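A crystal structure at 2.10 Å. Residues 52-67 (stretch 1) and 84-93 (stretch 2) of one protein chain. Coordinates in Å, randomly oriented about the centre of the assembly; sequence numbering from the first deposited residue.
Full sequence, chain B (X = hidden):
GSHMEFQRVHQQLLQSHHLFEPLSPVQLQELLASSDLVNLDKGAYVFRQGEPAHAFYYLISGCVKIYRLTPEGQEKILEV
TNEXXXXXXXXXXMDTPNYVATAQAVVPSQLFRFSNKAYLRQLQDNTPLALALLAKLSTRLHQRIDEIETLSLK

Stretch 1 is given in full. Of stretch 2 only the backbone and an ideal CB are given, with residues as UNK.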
ATOM      1  N   PRO B  52      -2.480 -22.448  -3.478  1.00 20.07           N
ATOM      2  CA  PRO B  52      -2.609 -21.488  -2.376  1.00 21.35           C
ATOM      3  C   PRO B  52      -1.343 -20.663  -2.167  1.00 21.35           C
ATOM      4  O   PRO B  52      -0.259 -21.222  -2.044  1.00 22.38           O
ATOM      5  CB  PRO B  52      -2.929 -22.389  -1.165  1.00 22.24           C
ATOM      6  CG  PRO B  52      -3.574 -23.577  -1.777  1.00 21.37           C
ATOM      7  CD  PRO B  52      -2.781 -23.819  -3.021  1.00 19.55           C
ATOM      8  N   ALA B  53      -1.463 -19.339  -2.168  1.00 20.80           N
ATOM      9  CA  ALA B  53      -0.244 -18.523  -2.085  1.00 20.87           C
ATOM     10  C   ALA B  53       0.001 -18.156  -0.644  1.00 20.82           C
ATOM     11  O   ALA B  53      -0.626 -17.226  -0.140  1.00 23.15           O
ATOM     12  CB  ALA B  53      -0.371 -17.267  -2.927  1.00 19.90           C
ATOM     13  N   HIS B  54       0.882 -18.887   0.024  1.00 20.31           N
ATOM     14  CA  HIS B  54       1.215 -18.613   1.436  1.00 21.27           C
ATOM     15  C   HIS B  54       2.656 -18.130   1.660  1.00 19.50           C
ATOM     16  O   HIS B  54       3.016 -17.807   2.773  1.00 19.96           O
ATOM     17  CB  HIS B  54       1.001 -19.872   2.304  1.00 21.65           C
ATOM     18  CG  HIS B  54      -0.412 -20.352   2.346  1.00 25.71           C
ATOM     19  ND1 HIS B  54      -1.474 -19.507   2.559  1.00 28.70           N
ATOM     20  CD2 HIS B  54      -0.934 -21.596   2.235  1.00 31.54           C
ATOM     21  CE1 HIS B  54      -2.596 -20.205   2.563  1.00 31.88           C
ATOM     22  NE2 HIS B  54      -2.295 -21.475   2.373  1.00 33.14           N
ATOM     23  N   ALA B  55       3.481 -18.083   0.622  1.00 17.73           N
ATOM     24  CA  ALA B  55       4.896 -17.788   0.827  1.00 18.05           C
ATOM     25  C   ALA B  55       5.478 -16.974  -0.311  1.00 18.27           C
ATOM     26  O   ALA B  55       4.969 -17.033  -1.423  1.00 19.61           O
ATOM     27  CB  ALA B  55       5.666 -19.074   0.978  1.00 17.33           C
ATOM     28  N   PHE B  56       6.512 -16.185  -0.030  1.00 17.89           N
ATOM     29  CA  PHE B  56       7.344 -15.627  -1.095  1.00 17.98           C
ATOM     30  C   PHE B  56       8.770 -16.179  -0.947  1.00 19.45           C
ATOM     31  O   PHE B  56       9.059 -16.855   0.043  1.00 19.39           O
ATOM     32  CB  PHE B  56       7.335 -14.101  -1.076  1.00 15.07           C
ATOM     33  CG  PHE B  56       7.985 -13.505   0.122  1.00 15.63           C
ATOM     34  CD1 PHE B  56       7.326 -13.494   1.364  1.00 15.38           C
ATOM     35  CD2 PHE B  56       9.236 -12.896   0.019  1.00 18.49           C
ATOM     36  CE1 PHE B  56       7.918 -12.925   2.482  1.00 16.72           C
ATOM     37  CE2 PHE B  56       9.849 -12.326   1.139  1.00 16.73           C
ATOM     38  CZ  PHE B  56       9.186 -12.324   2.367  1.00 18.32           C
ATOM     39  N   TYR B  57       9.626 -15.874  -1.926  1.00 18.53           N
ATOM     40  CA  TYR B  57      10.897 -16.550  -2.112  1.00 18.51           C
ATOM     41  C   TYR B  57      12.068 -15.568  -2.250  1.00 21.05           C
ATOM     42  O   TYR B  57      11.942 -14.506  -2.841  1.00 19.36           O
ATOM     43  CB  TYR B  57      10.834 -17.450  -3.339  1.00 19.42           C
ATOM     44  CG  TYR B  57       9.862 -18.575  -3.121  1.00 21.50           C
ATOM     45  CD1 TYR B  57       8.484 -18.383  -3.273  1.00 18.27           C
ATOM     46  CD2 TYR B  57      10.320 -19.814  -2.677  1.00 20.60           C
ATOM     47  CE1 TYR B  57       7.581 -19.441  -3.001  1.00 17.49           C
ATOM     48  CE2 TYR B  57       9.445 -20.836  -2.389  1.00 20.25           C
ATOM     49  CZ  TYR B  57       8.091 -20.657  -2.580  1.00 20.35           C
ATOM     50  OH  TYR B  57       7.254 -21.736  -2.294  1.00 25.94           O
ATOM     51  N   TYR B  58      13.194 -15.928  -1.642  1.00 20.61           N
ATOM     52  CA  TYR B  58      14.459 -15.304  -1.982  1.00 21.22           C
ATOM     53  C   TYR B  58      15.285 -16.323  -2.767  1.00 22.38           C
ATOM     54  O   TYR B  58      15.449 -17.475  -2.331  1.00 24.45           O
ATOM     55  CB  TYR B  58      15.174 -14.893  -0.717  1.00 21.74           C
ATOM     56  CG  TYR B  58      16.532 -14.293  -0.935  1.00 19.21           C
ATOM     57  CD1 TYR B  58      17.663 -15.097  -0.851  1.00 20.27           C
ATOM     58  CD2 TYR B  58      16.683 -12.945  -1.229  1.00 20.00           C
ATOM     59  CE1 TYR B  58      18.922 -14.597  -1.035  1.00 24.90           C
ATOM     60  CE2 TYR B  58      17.978 -12.399  -1.409  1.00 25.40           C
ATOM     61  CZ  TYR B  58      19.079 -13.256  -1.308  1.00 22.31           C
ATOM     62  OH  TYR B  58      20.338 -12.827  -1.492  1.00 21.35           O
ATOM     63  N   LEU B  59      15.799 -15.907  -3.919  1.00 21.27           N
ATOM     64  CA  LEU B  59      16.587 -16.805  -4.776  1.00 21.52           C
ATOM     65  C   LEU B  59      18.070 -16.722  -4.390  1.00 20.30           C
ATOM     66  O   LEU B  59      18.772 -15.751  -4.703  1.00 18.93           O
ATOM     67  CB  LEU B  59      16.356 -16.446  -6.274  1.00 21.77           C
ATOM     68  CG  LEU B  59      16.903 -17.329  -7.390  1.00 19.57           C
ATOM     69  CD1 LEU B  59      16.542 -18.782  -7.200  1.00 23.41           C
ATOM     70  CD2 LEU B  59      16.423 -16.806  -8.751  1.00 19.60           C
ATOM     71  N   ILE B  60      18.552 -17.749  -3.694  1.00 19.70           N
ATOM     72  CA  ILE B  60      19.947 -17.752  -3.250  1.00 18.49           C
ATOM     73  C   ILE B  60      20.829 -17.919  -4.491  1.00 19.02           C
ATOM     74  O   ILE B  60      21.695 -17.104  -4.746  1.00 18.82           O
ATOM     75  CB  ILE B  60      20.241 -18.856  -2.205  1.00 17.86           C
ATOM     76  CG1 ILE B  60      19.332 -18.702  -0.968  1.00 17.49           C
ATOM     77  CG2 ILE B  60      21.733 -18.877  -1.828  1.00 18.19           C
ATOM     78  CD1 ILE B  60      18.956 -20.068  -0.366  1.00 16.89           C
ATOM     79  N   SER B  61      20.548 -18.950  -5.295  1.00 21.20           N
ATOM     80  CA  SER B  61      21.402 -19.254  -6.447  1.00 21.03           C
ATOM     81  C   SER B  61      20.486 -19.765  -7.522  1.00 21.38           C
ATOM     82  O   SER B  61      19.461 -20.403  -7.224  1.00 20.55           O
ATOM     83  CB  SER B  61      22.449 -20.322  -6.085  1.00 23.06           C
ATOM     84  OG  SER B  61      21.822 -21.575  -5.790  1.00 20.09           O
ATOM     85  N   GLY B  62      20.836 -19.494  -8.772  1.00 20.87           N
ATOM     86  CA  GLY B  62      20.046 -20.016  -9.879  1.00 21.56           C
ATOM     87  C   GLY B  62      19.244 -18.926 -10.554  1.00 21.19           C
ATOM     88  O   GLY B  62      19.652 -17.760 -10.527  1.00 18.93           O
ATOM     89  N   CYS B  63      18.088 -19.311 -11.123  1.00 21.65           N
ATOM     90  CA  CYS B  63      17.307 -18.437 -12.019  1.00 20.24           C
ATOM     91  C   CYS B  63      15.895 -19.001 -12.224  1.00 21.00           C
ATOM     92  O   CYS B  63      15.725 -20.172 -12.527  1.00 19.02           O
ATOM     93  CB  CYS B  63      18.038 -18.263 -13.351  1.00 20.09           C
ATOM     94  SG  CYS B  63      17.220 -17.200 -14.599  1.00 21.57           S
ATOM     95  N   VAL B  64      14.877 -18.161 -12.036  1.00 20.54           N
ATOM     96  CA  VAL B  64      13.456 -18.634 -12.011  1.00 19.70           C
ATOM     97  C   VAL B  64      12.662 -17.797 -13.024  1.00 19.54           C
ATOM     98  O   VAL B  64      12.854 -16.583 -13.091  1.00 18.96           O
ATOM     99  CB  VAL B  64      12.880 -18.470 -10.598  1.00 20.24           C
ATOM    100  CG1 VAL B  64      11.354 -18.379 -10.599  1.00 22.41           C
ATOM    101  CG2 VAL B  64      13.385 -19.626  -9.679  1.00 20.38           C
ATOM    102  N   LYS B  65      11.849 -18.434 -13.868  1.00 16.80           N
ATOM    103  CA  LYS B  65      10.972 -17.680 -14.751  1.00 17.30           C
ATOM    104  C   LYS B  65       9.524 -17.731 -14.248  1.00 18.47           C
ATOM    105  O   LYS B  65       9.067 -18.752 -13.673  1.00 17.98           O
ATOM    106  CB  LYS B  65      11.067 -18.156 -16.208  1.00 18.22           C
ATOM    107  CG  LYS B  65      10.481 -19.549 -16.483  1.00 17.18           C
ATOM    108  CD  LYS B  65      10.250 -19.750 -17.978  1.00 20.18           C
ATOM    109  CE  LYS B  65       9.803 -21.196 -18.234  1.00 26.45           C
ATOM    110  NZ  LYS B  65       9.528 -21.554 -19.688  1.00 22.89           N
ATOM    111  N   ILE B  66       8.791 -16.640 -14.457  1.00 18.01           N
ATOM    112  CA  ILE B  66       7.416 -16.550 -13.942  1.00 18.11           C
ATOM    113  C   ILE B  66       6.449 -16.228 -15.092  1.00 16.46           C
ATOM    114  O   ILE B  66       6.642 -15.261 -15.794  1.00 17.32           O
ATOM    115  CB  ILE B  66       7.326 -15.483 -12.765  1.00 20.09           C
ATOM    116  CG1 ILE B  66       8.343 -15.851 -11.660  1.00 21.85           C
ATOM    117  CG2 ILE B  66       5.880 -15.343 -12.242  1.00 17.71           C
ATOM    118  CD1 ILE B  66       8.206 -15.088 -10.426  1.00 28.93           C
ATOM    119  N   TYR B  67       5.414 -17.046 -15.271  1.00 16.65           N
ATOM    120  CA  TYR B  67       4.531 -16.986 -16.447  1.00 16.07           C
ATOM    121  C   TYR B  67       3.114 -17.477 -16.144  1.00 17.63           C
ATOM    122  O   TYR B  67       2.926 -18.258 -15.213  1.00 18.87           O
ATOM    123  CB  TYR B  67       5.093 -17.852 -17.598  1.00 15.52           C
ATOM    124  CG  TYR B  67       5.192 -19.355 -17.287  1.00 17.44           C
ATOM    125  CD1 TYR B  67       6.293 -19.862 -16.639  1.00 20.62           C
ATOM    126  CD2 TYR B  67       4.174 -20.257 -17.663  1.00 17.76           C
ATOM    127  CE1 TYR B  67       6.412 -21.214 -16.343  1.00 22.98           C
ATOM    128  CE2 TYR B  67       4.292 -21.633 -17.378  1.00 20.11           C
ATOM    129  CZ  TYR B  67       5.432 -22.087 -16.715  1.00 23.52           C
ATOM    130  OH  TYR B  67       5.625 -23.412 -16.405  1.00 23.79           O
ATOM    131  N   UNK B  84      19.891 -13.661  -5.815  1.00 21.17           N
ATOM    132  CA  UNK B  84      19.903 -12.572  -4.817  1.00 20.84           C
ATOM    133  C   UNK B  84      18.737 -11.563  -5.014  1.00 20.55           C
ATOM    134  O   UNK B  84      18.864 -10.374  -4.712  1.00 19.63           O
ATOM    135  CB  UNK B  84      21.239 -11.830  -4.890  1.00 20.84           C
ATOM    136  N   UNK B  85      17.614 -12.067  -5.537  1.00 19.52           N
ATOM    137  CA  UNK B  85      16.397 -11.283  -5.694  1.00 19.34           C
ATOM    138  C   UNK B  85      15.233 -12.057  -5.177  1.00 18.52           C
ATOM    139  O   UNK B  85      15.349 -13.254  -5.021  1.00 18.33           O
ATOM    140  CB  UNK B  85      16.168 -10.889  -7.155  1.00 19.34           C
ATOM    141  N   UNK B  86      14.140 -11.356  -4.873  1.00 18.19           N
ATOM    142  CA  UNK B  86      12.935 -11.972  -4.297  1.00 16.92           C
ATOM    143  C   UNK B  86      11.897 -12.018  -5.373  1.00 16.46           C
ATOM    144  O   UNK B  86      12.014 -11.324  -6.355  1.00 15.19           O
ATOM    145  CB  UNK B  86      12.421 -11.210  -3.074  1.00 16.92           C
ATOM    146  N   UNK B  87      10.889 -12.861  -5.181  1.00 17.35           N
ATOM    147  CA  UNK B  87       9.744 -12.886  -6.047  1.00 17.07           C
ATOM    148  C   UNK B  87       8.515 -13.371  -5.293  1.00 16.60           C
ATOM    149  O   UNK B  87       8.630 -14.022  -4.256  1.00 15.95           O
ATOM    150  CB  UNK B  87      10.017 -13.771  -7.265  1.00 17.07           C
ATOM    151  N   UNK B  88       7.340 -13.018  -5.806  1.00 17.46           N
ATOM    152  CA  UNK B  88       6.059 -13.393  -5.198  1.00 18.17           C
ATOM    153  C   UNK B  88       5.656 -12.611  -3.929  1.00 18.87           C
ATOM    154  O   UNK B  88       4.625 -12.916  -3.325  1.00 19.54           O
ATOM    155  CB  UNK B  88       6.105 -14.883  -4.855  1.00 18.17           C
ATOM    156  N   UNK B  89       6.423 -11.592  -3.545  1.00 18.90           N
ATOM    157  CA  UNK B  89       6.107 -10.830  -2.324  1.00 20.01           C
ATOM    158  C   UNK B  89       4.833  -9.990  -2.499  1.00 20.05           C
ATOM    159  O   UNK B  89       4.133  -9.702  -1.533  1.00 19.84           O
ATOM    160  CB  UNK B  89       7.280  -9.922  -1.951  1.00 20.01           C
ATOM    161  N   UNK B  90       4.525  -9.643  -3.746  1.00 19.48           N
ATOM    162  CA  UNK B  90       3.302  -8.932  -4.066  1.00 20.24           C
ATOM    163  C   UNK B  90       2.046  -9.697  -3.663  1.00 19.09           C
ATOM    164  O   UNK B  90       0.979  -9.105  -3.574  1.00 17.67           O
ATOM    165  CB  UNK B  90       3.261  -8.629  -5.565  1.00 20.24           C
ATOM    166  N   UNK B  91       2.180 -11.000  -3.418  1.00 19.31           N
ATOM    167  CA  UNK B  91       1.001 -11.862  -3.238  1.00 20.15           C
ATOM    168  C   UNK B  91       0.325 -11.564  -1.907  1.00 21.08           C
ATOM    169  O   UNK B  91      -0.892 -11.720  -1.768  1.00 20.35           O
ATOM    170  CB  UNK B  91       1.392 -13.339  -3.310  1.00 20.15           C
ATOM    171  N   UNK B  92       1.127 -11.120  -0.944  1.00 22.43           N
ATOM    172  CA  UNK B  92       0.663 -10.725   0.391  1.00 25.07           C
ATOM    173  C   UNK B  92      -0.306  -9.546   0.401  1.00 22.73           C
ATOM    174  O   UNK B  92      -1.060  -9.358   1.356  1.00 22.03           O
ATOM    175  CB  UNK B  92       1.871 -10.378   1.263  1.00 25.07           C
ATOM    176  N   UNK B  93      -0.236  -8.735  -0.645  1.00 22.28           N
ATOM    177  CA  UNK B  93      -0.972  -7.469  -0.735  1.00 21.65           C
ATOM    178  C   UNK B  93      -1.867  -7.487  -1.965  1.00 23.55           C
ATOM    179  O   UNK B  93      -2.067  -6.469  -2.637  1.00 23.71           O
ATOM    180  CB  UNK B  93      -0.013  -6.278  -0.788  1.00 21.65           C
TER

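Stretch 2 runs antiparallel to the strand around F56 to L59. The amide N of Y57 donates to O of 87 (3.1 Å), N of 87 donates to O of Y57 (3.0 Å), N of L59 donates to O of 85 (2.9 Å), and N of 84 donates to O of L59 (2.6 Å).

Position 84 has phi/psi of 62/30, a left-handed conformation that favours glycine, asparagine or aspartate but does not exclude others. Its CB lies near OH of Y58, yet the bond points away from stretch 1 overall, so a long polar chain could run out freely. The residue is R84. Its CB is 3.5 Å from OH of Y58, while the guanidinium reaches a residue just outside the stretch.

At 85 the ideal CB meets nothing of stretch 1, and the visible atoms barely restrict the choice; polar residues are reasonable. It is N85, whose contribution here is its backbone O.

Position 86 pairs with Y58 without hydrogen bonds, and both side chains lie on the same face of the sheet. The extended backbone suits a beta-branched residue, and the nearby ring of Y58 offers an apolar surface: valine, isoleucine or threonine would fit. T86 sets CG2 3.8 Å from CD2 of Y58, at the ring edge. Its OG1 makes a weak hydrogen bond to OE2 of 89 (3.1 Å).

Position 87 faces the richest surroundings. Its CB points to the same face as the side chain of Y57, with CD1 of I66 3.9 Å from the ideal CB and V64 and L59 further along. A large apolar residue is called for: leucine, methionine or phenylalanine. F87 fills the slot as a sandwich: CG1 of V64 lies over one ring face (3.8 Å from CZ of F87) and CB of Y57 over the opposite face (3.5 Å from CZ of F87). CB of L59 approaches the edge, and CD1 of I66 is 3.6 Å from CD2 of F87. The rings of F87 and Y57 are nearly parallel but slid apart, so they barely overlap.

Position 88 is again left-handed (75/6), and its CB points toward stretch 1, 4.0 Å from CA of F56 and 4.2 Å from O of A55. With so little room, glycine or another small residue suits. A88 places CB 4.2 Å from CB of F56.

At 89 CB points sideways, 4.1 Å from CD2 of F56, so many chains could pass the ring. E89 packs its CB there and accepts the weak bond from T86. Position 90 points away, so stretch 1 would tolerate any side chain; it is A90.

Position 91 points toward A53, with 4.3 Å between the two CB atoms, and invites a flexible apolar chain. M91 brings CE to 3.7 Å from CB of A53. At 92 CB points sideways, but a long apolar chain could reach F56: M92 puts CE 3.3 Å from CD1 of F56. Position 93 is out of reach, leaving any type possible; F93 makes no contact here.

Stretch 2 (84-93) RNTFAEAMMF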
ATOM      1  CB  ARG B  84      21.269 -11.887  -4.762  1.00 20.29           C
ATOM      2  CG  ARG B  84      22.436 -12.836  -4.435  1.00 21.17           C
ATOM      3  CD  ARG B  84      23.773 -12.063  -4.168  1.00 25.19           C
ATOM      4  NE  ARG B  84      24.306 -11.410  -5.371  1.00 36.06           N
ATOM      5  CZ  ARG B  84      24.904 -12.042  -6.386  1.00 41.54           C
ATOM      6  NH1 ARG B  84      25.070 -13.365  -6.378  1.00 45.45           N
ATOM      7  NH2 ARG B  84      25.330 -11.348  -7.429  1.00 40.46           N
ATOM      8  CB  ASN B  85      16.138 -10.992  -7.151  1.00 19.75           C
ATOM      9  CG  ASN B  85      16.984  -9.892  -7.646  1.00 20.66           C
ATOM     10  OD1 ASN B  85      16.704  -8.738  -7.385  1.00 19.70           O
ATOM     11  ND2 ASN B  85      18.044 -10.232  -8.355  1.00 29.19           N
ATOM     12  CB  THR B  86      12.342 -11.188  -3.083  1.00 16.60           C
ATOM     13  OG1 THR B  86      12.181  -9.794  -3.430  1.00 17.18           O
ATOM     14  CG2 THR B  86      13.263 -11.319  -1.853  1.00 16.25           C
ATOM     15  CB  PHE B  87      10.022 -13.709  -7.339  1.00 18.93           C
ATOM     16  CG  PHE B  87      10.371 -15.174  -7.105  1.00 17.46           C
ATOM     17  CD1 PHE B  87      11.708 -15.581  -6.964  1.00 20.99           C
ATOM     18  CD2 PHE B  87       9.379 -16.138  -7.140  1.00 15.92           C
ATOM     19  CE1 PHE B  87      12.026 -16.922  -6.823  1.00 18.20           C
ATOM     20  CE2 PHE B  87       9.672 -17.473  -6.999  1.00 15.57           C
ATOM     21  CZ  PHE B  87      10.982 -17.878  -6.835  1.00 15.94           C
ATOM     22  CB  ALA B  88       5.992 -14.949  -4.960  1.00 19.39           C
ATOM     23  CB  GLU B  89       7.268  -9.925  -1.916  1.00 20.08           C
ATOM     24  CG  GLU B  89       7.627  -8.855  -2.943  1.00 21.05           C
ATOM     25  CD  GLU B  89       8.783  -9.263  -3.858  1.00 27.83           C
ATOM     26  OE1 GLU B  89       8.953 -10.464  -4.113  1.00 31.54           O
ATOM     27  OE2 GLU B  89       9.520  -8.378  -4.325  1.00 27.45           O
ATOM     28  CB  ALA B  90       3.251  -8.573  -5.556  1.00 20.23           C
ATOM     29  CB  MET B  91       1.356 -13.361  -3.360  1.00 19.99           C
ATOM     30  CG  MET B  91       1.601 -13.892  -4.818  1.00 19.89           C
ATOM     31  SD  MET B  91       0.245 -13.718  -6.018  1.00 24.07           S
ATOM     32  CE  MET B  91      -1.130 -14.457  -5.150  1.00 24.69           C
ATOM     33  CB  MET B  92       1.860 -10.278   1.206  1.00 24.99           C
ATOM     34  CG  MET B  92       2.466 -11.305   2.073  1.00 28.66           C
ATOM     35  SD  MET B  92       4.021 -10.701   2.753  1.00 32.73           S
ATOM     36  CE  MET B  92       5.119 -10.994   1.368  1.00 25.53           C
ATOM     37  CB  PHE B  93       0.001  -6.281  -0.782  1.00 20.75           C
ATOM     38  CG  PHE B  93       0.985  -6.254   0.353  1.00 18.31           C
ATOM     39  CD1 PHE B  93       2.280  -6.746   0.177  1.00 22.52           C
ATOM     40  CD2 PHE B  93       0.616  -5.759   1.604  1.00 17.50           C
ATOM     41  CE1 PHE B  93       3.210  -6.733   1.226  1.00 21.13           C
ATOM     42  CE2 PHE B  93       1.536  -5.746   2.670  1.00 18.44           C
ATOM     43  CZ  PHE B  93       2.837  -6.238   2.480  1.00 20.68           C
TER
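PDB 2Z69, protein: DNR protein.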